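Local coordinates for polyketide synthase III (Ectocarpus siliculosus, PDB 4B0N), which probably transfers acyl groups as a type III polyketide synthase of the chalcone/stilbene synthase family, in the biosynthesis of phlorotannin monomers, at residues L157-S162 with R186-F191; A196-F201 with E407-R412. All coordinates share one frame; numbering follows the deposited sequence.

Contact 1: L157-S162 with R186-F191; sequences LVVVSS and RTLIGF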
loop_
_atom_site.group_PDB
_atom_site.type_symbol
_atom_site.label_atom_id
_atom_site.label_comp_id
_atom_site.label_asym_id
_atom_site.label_seq_id
_atom_site.Cartn_x
_atom_site.Cartn_y
_atom_site.Cartn_z
ATOM N N LEU A 157 2.175 5.750 -11.230
ATOM C CA LEU A 157 3.330 5.110 -10.611
ATOM C C LEU A 157 2.894 4.282 -9.409
ATOM O O LEU A 157 2.223 4.781 -8.504
ATOM C CB LEU A 157 4.370 6.159 -10.204
ATOM C CG LEU A 157 5.628 5.747 -9.434
ATOM C CD1 LEU A 157 6.469 4.747 -10.215
ATOM C CD2 LEU A 157 6.441 6.989 -9.103
ATOM N N VAL A 158 3.267 3.008 -9.418
ATOM C CA VAL A 158 2.946 2.111 -8.324
ATOM C C VAL A 158 4.226 1.477 -7.801
ATOM O O VAL A 158 4.914 0.760 -8.535
ATOM C CB VAL A 158 1.944 1.020 -8.754
ATOM C CG1 VAL A 158 1.697 0.039 -7.617
ATOM C CG2 VAL A 158 0.631 1.643 -9.214
ATOM N N VAL A 159 4.547 1.762 -6.540
ATOM C CA VAL A 159 5.699 1.160 -5.870
ATOM C C VAL A 159 5.211 0.083 -4.906
ATOM O O VAL A 159 4.216 0.267 -4.206
ATOM C CB VAL A 159 6.551 2.215 -5.125
ATOM C CG1 VAL A 159 7.685 1.560 -4.346
ATOM C CG2 VAL A 159 7.107 3.244 -6.101
ATOM N N VAL A 160 5.919 -1.043 -4.889
ATOM C CA VAL A 160 5.561 -2.192 -4.064
ATOM C C VAL A 160 6.756 -2.626 -3.214
ATOM O O VAL A 160 7.846 -2.866 -3.742
ATOM C CB VAL A 160 5.083 -3.372 -4.940
ATOM C CG1 VAL A 160 5.000 -4.657 -4.130
ATOM C CG2 VAL A 160 3.741 -3.060 -5.583
ATOM N N SER A 161 6.548 -2.718 -1.899
ATOM C CA SER A 161 7.579 -3.205 -0.981
ATOM C C SER A 161 7.012 -3.638 0.367
ATOM O O SER A 161 6.098 -3.011 0.896
ATOM C CB SER A 161 8.666 -2.148 -0.760
ATOM O OG SER A 161 9.817 -2.728 -0.169
ATOM N N SER A 162 7.569 -4.722 0.904
ATOM C CA SER A 162 7.279 -5.184 2.259
ATOM C C SER A 162 8.517 -5.023 3.149
ATOM O O SER A 162 8.491 -5.359 4.335
ATOM C CB SER A 162 6.829 -6.649 2.241
ATOM O OG SER A 162 5.606 -6.808 1.548
ATOM N N ARG A 186 0.095 8.343 -7.980
ATOM C CA ARG A 186 0.992 7.467 -7.219
ATOM C C ARG A 186 0.300 6.610 -6.155
ATOM O O ARG A 186 -0.661 7.042 -5.517
ATOM C CB ARG A 186 2.194 8.236 -6.641
ATOM C CG ARG A 186 1.889 9.495 -5.837
ATOM C CD ARG A 186 3.187 10.244 -5.562
ATOM N NE ARG A 186 3.036 11.379 -4.651
ATOM C CZ ARG A 186 3.254 11.335 -3.337
ATOM N NH1 ARG A 186 3.626 10.209 -2.741
ATOM N NH2 ARG A 186 3.092 12.429 -2.609
ATOM N N THR A 187 0.790 5.384 -5.995
ATOM C CA THR A 187 0.258 4.447 -5.009
ATOM C C THR A 187 1.385 3.607 -4.405
ATOM O O THR A 187 2.250 3.102 -5.123
ATOM C CB THR A 187 -0.831 3.530 -5.621
ATOM O OG1 THR A 187 -1.856 4.335 -6.222
ATOM C CG2 THR A 187 -1.471 2.632 -4.562
ATOM N N LEU A 188 1.369 3.474 -3.081
ATOM C CA LEU A 188 2.323 2.635 -2.372
ATOM C C LEU A 188 1.638 1.400 -1.778
ATOM O O LEU A 188 0.847 1.505 -0.831
ATOM C CB LEU A 188 3.041 3.441 -1.285
ATOM C CG LEU A 188 3.881 4.653 -1.717
ATOM C CD1 LEU A 188 4.166 5.565 -0.533
ATOM C CD2 LEU A 188 5.179 4.233 -2.388
ATOM N N ILE A 189 1.934 0.237 -2.360
ATOM C CA ILE A 189 1.427 -1.046 -1.873
ATOM C C ILE A 189 2.458 -1.660 -0.931
ATOM O O ILE A 189 3.534 -2.079 -1.361
ATOM C CB ILE A 189 1.116 -2.029 -3.027
ATOM C CG1 ILE A 189 0.060 -1.444 -3.970
ATOM C CG2 ILE A 189 0.661 -3.380 -2.479
ATOM C CD1 ILE A 189 -0.183 -2.275 -5.215
ATOM N N GLY A 190 2.117 -1.711 0.352
ATOM C CA GLY A 190 3.049 -2.160 1.382
ATOM C C GLY A 190 2.610 -3.377 2.175
ATOM O O GLY A 190 1.412 -3.595 2.396
ATOM N N PHE A 191 3.597 -4.176 2.583
ATOM C CA PHE A 191 3.413 -5.299 3.507
ATOM C C PHE A 191 2.425 -6.360 2.997
ATOM O O PHE A 191 1.691 -6.972 3.784
ATOM C CB PHE A 191 2.999 -4.770 4.889
ATOM C CG PHE A 191 3.785 -5.346 6.036
ATOM C CD1 PHE A 191 5.177 -5.290 6.050
ATOM C CD2 PHE A 191 3.129 -5.904 7.128
ATOM C CE1 PHE A 191 5.900 -5.807 7.113
ATOM C CE2 PHE A 191 3.846 -6.418 8.195
ATOM C CZ PHE A 191 5.234 -6.370 8.188
#
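Val159 and Ile189 sit at the middle of a ladder of five backbone hydrogen bonds that zips 157-162 to 186-191. Val159 N gives to Thr187 O at 3.0 Å, and Val159 O takes Ile189 N at 2.9 Å. The last rung differs: Phe191 N reaches Ser161 O at 3.2 Å with a C=O...N angle of only 128°, tilted 29° out of the carbonyl plane, where the second strand turns into loop.

Apolar contacts follow the parallel register. On one face, Ile189, extended at chi2 (173°), has its CD1 between two valines, 3.8 Å from Val158 CG1 and 4.0 Å from Val160 CG2. On the other, Leu188 runs alongside Val159 in the same sense, with CD2 3.7 Å from Val159 CB.

The polar side chains find their partners outside the two segments: Ser161 OG bonds Val221 O, Ser162 OG takes Gly193 N, and Arg186 forms a salt bridge with Asp171. Leu188 and Gly190, which line the malonic acid pocket, also bond through their backbones to the second subunit. Together the strands frame a beta-alpha-beta crossover at the dimer edge of a thiolase-fold sheet.

Contact 2: A196-F201 with E407-R412; sequences AAMNGF and EGILLR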
loop_
_atom_site.group_PDB
_atom_site.type_symbol
_atom_site.label_atom_id
_atom_site.label_comp_id
_atom_site.label_asym_id
_atom_site.label_seq_id
_atom_site.Cartn_x
_atom_site.Cartn_y
_atom_site.Cartn_z
ATOM N N ALA A 196 2.962 -9.464 -3.920
ATOM C CA ALA A 196 2.525 -8.084 -4.166
ATOM C C ALA A 196 2.730 -7.574 -5.602
ATOM O O ALA A 196 2.141 -6.563 -5.989
ATOM C CB ALA A 196 3.158 -7.141 -3.150
ATOM N N ALA A 197 3.550 -8.276 -6.385
ATOM C CA ALA A 197 3.686 -7.988 -7.817
ATOM C C ALA A 197 2.378 -8.256 -8.564
ATOM O O ALA A 197 2.057 -7.570 -9.535
ATOM C CB ALA A 197 4.822 -8.795 -8.427
ATOM N N MET A 198 1.629 -9.252 -8.103
ATOM C CA MET A 198 0.325 -9.558 -8.676
ATOM C C MET A 198 -0.675 -8.449 -8.343
ATOM O O MET A 198 -1.491 -8.064 -9.183
ATOM C CB MET A 198 -0.183 -10.920 -8.184
ATOM C CG MET A 198 0.812 -12.070 -8.311
ATOM S SD MET A 198 1.070 -12.694 -9.989
ATOM C CE MET A 198 2.401 -11.649 -10.574
ATOM N N ASN A 199 -0.594 -7.933 -7.119
ATOM C CA ASN A 199 -1.462 -6.847 -6.671
ATOM C C ASN A 199 -1.144 -5.565 -7.422
ATOM O O ASN A 199 -2.047 -4.825 -7.816
ATOM C CB ASN A 199 -1.333 -6.627 -5.160
ATOM C CG ASN A 199 -1.641 -7.877 -4.357
ATOM O OD1 ASN A 199 -2.735 -8.028 -3.819
ATOM N ND2 ASN A 199 -0.679 -8.789 -4.285
ATOM N N GLY A 200 0.148 -5.321 -7.624
ATOM C CA GLY A 200 0.625 -4.192 -8.417
ATOM C C GLY A 200 0.167 -4.288 -9.860
ATOM O O GLY A 200 -0.289 -3.299 -10.437
ATOM N N PHE A 201 0.282 -5.485 -10.437
ATOM C CA PHE A 201 -0.206 -5.736 -11.791
ATOM C C PHE A 201 -1.700 -5.438 -11.925
ATOM O O PHE A 201 -2.109 -4.741 -12.852
ATOM C CB PHE A 201 0.107 -7.168 -12.244
ATOM C CG PHE A 201 1.421 -7.308 -12.965
ATOM C CD1 PHE A 201 1.727 -6.495 -14.057
ATOM C CD2 PHE A 201 2.344 -8.272 -12.574
ATOM C CE1 PHE A 201 2.935 -6.626 -14.725
ATOM C CE2 PHE A 201 3.556 -8.407 -13.239
ATOM C CZ PHE A 201 3.850 -7.585 -14.315
ATOM N N GLU A 407 -2.247 -15.691 -5.538
ATOM C CA GLU A 407 -2.381 -14.536 -6.418
ATOM C C GLU A 407 -1.765 -14.832 -7.775
ATOM O O GLU A 407 -0.572 -15.125 -7.866
ATOM C CB GLU A 407 -1.692 -13.319 -5.795
ATOM C CG GLU A 407 -2.633 -12.282 -5.198
ATOM C CD GLU A 407 -3.346 -12.757 -3.946
ATOM O OE1 GLU A 407 -2.705 -13.423 -3.103
ATOM O OE2 GLU A 407 -4.548 -12.443 -3.799
ATOM N N GLY A 408 -2.573 -14.744 -8.829
ATOM C CA GLY A 408 -2.102 -15.095 -10.166
ATOM C C GLY A 408 -2.611 -14.231 -11.300
ATOM O O GLY A 408 -3.574 -13.480 -11.140
ATOM N N ILE A 409 -1.946 -14.344 -12.449
ATOM C CA ILE A 409 -2.334 -13.643 -13.680
ATOM C C ILE A 409 -2.261 -14.588 -14.882
ATOM O O ILE A 409 -1.482 -15.549 -14.883
ATOM C CB ILE A 409 -1.465 -12.389 -13.949
ATOM C CG1 ILE A 409 0.030 -12.724 -13.839
ATOM C CG2 ILE A 409 -1.858 -11.252 -13.011
ATOM C CD1 ILE A 409 0.943 -11.785 -14.599
ATOM N N LEU A 410 -3.078 -14.312 -15.895
ATOM C CA LEU A 410 -3.135 -15.143 -17.096
ATOM C C LEU A 410 -2.712 -14.363 -18.331
ATOM O O LEU A 410 -3.278 -13.313 -18.642
ATOM C CB LEU A 410 -4.538 -15.737 -17.289
ATOM C CG LEU A 410 -4.851 -16.596 -18.522
ATOM C CD1 LEU A 410 -3.933 -17.804 -18.636
ATOM C CD2 LEU A 410 -6.305 -17.040 -18.500
ATOM N N LEU A 411 -1.709 -14.892 -19.024
ATOM C CA LEU A 411 -1.204 -14.288 -20.253
ATOM C C LEU A 411 -1.581 -15.132 -21.458
ATOM O O LEU A 411 -1.197 -16.300 -21.552
ATOM C CB LEU A 411 0.316 -14.102 -20.196
ATOM C CG LEU A 411 0.877 -13.083 -19.205
ATOM C CD1 LEU A 411 1.129 -13.737 -17.854
ATOM C CD2 LEU A 411 2.163 -12.482 -19.753
ATOM N N ARG A 412 -2.352 -14.535 -22.364
ATOM C CA ARG A 412 -2.702 -15.175 -23.627
ATOM C C ARG A 412 -2.353 -14.264 -24.794
ATOM O O ARG A 412 -2.300 -13.040 -24.646
ATOM C CB ARG A 412 -4.183 -15.562 -23.671
ATOM C CG ARG A 412 -4.586 -16.631 -22.667
ATOM C CD ARG A 412 -6.041 -17.027 -22.844
ATOM N NE ARG A 412 -6.217 -17.998 -23.923
ATOM C CZ ARG A 412 -7.389 -18.324 -24.464
ATOM N NH1 ARG A 412 -8.514 -17.752 -24.044
ATOM N NH2 ARG A 412 -7.440 -19.222 -25.435
#
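Phe201, which meets Ile409 across the contact, is fixed in its helix by a bond from its N to Ala197 O of 2.9 Å. Helix 196-210 belongs to the buried layer of the thiolase fold, and here it lies on strand 405-413 of the C-terminal sheet. The short axes come within 7.6 Å at an angle of 50°, and side chains of the helix, Met198 above all, reach both the side chains and the backbone of the strand.

Met198 carries most of the contact. Its CB faces Glu407 CB at 3.7 Å, the two chains passing one another in opposite senses, while its CG covers Glu407 O at 3.4 Å. A bend at chi2 (-74°) brings SD over to the strand backbone, 4.0 Å from Gly408 CA. From there the thioether crosses Ile409 at about a right angle, with SD 4.0 Å from Ile409 CG1. Val370 of helix 369-385 also packs on Met198. An alanine here would keep the contact between the two CB atoms but would probably open a gap between helix and strand, with Ile409 CG1 and the Glu407 carbonyl losing their cover.

Glu407 illustrates how an acid can be accommodated at such an interface. Its aliphatic part is turned to the helix, while OE1 is hydrogen-bonded to the hydroxyl of Ser401 and OE2 has a long, weak ion pair with Arg202. The amide of Asn199 and this carboxylate have their planes 32° apart, and Asn199 ND2 bonds weakly to Ala195 O, just before the segment. Farther along, Ile409 CD1 approaches the Phe201 ring obliquely, 4.3 Å from Phe201 CD2. Asn199 ND2 rests 4.1 Å from Glu407 CG, against the methylene rather than the acid oxygens.

Overall arrangement
Followed from the N terminus, the chain first runs along strand 154-161, passes through helix 170-177 and returns in strand 185-190, where contact 1 closes a loop of 23 residues. A short connection then leads into helix 196-210, which opens contact 2; this one closes only after 205 further residues, when strand 405-413 comes to lie against the helix. The two are therefore in series, neither nested nor crossed. Their centres are 15 Å apart, yet they touch: Ile189 CD1 lies 3.8 Å from Gly200 CA, and Val160 packs on Ala196. The buried helix thus joins the N-terminal sheet on one side to the C-terminal sheet through contact 2.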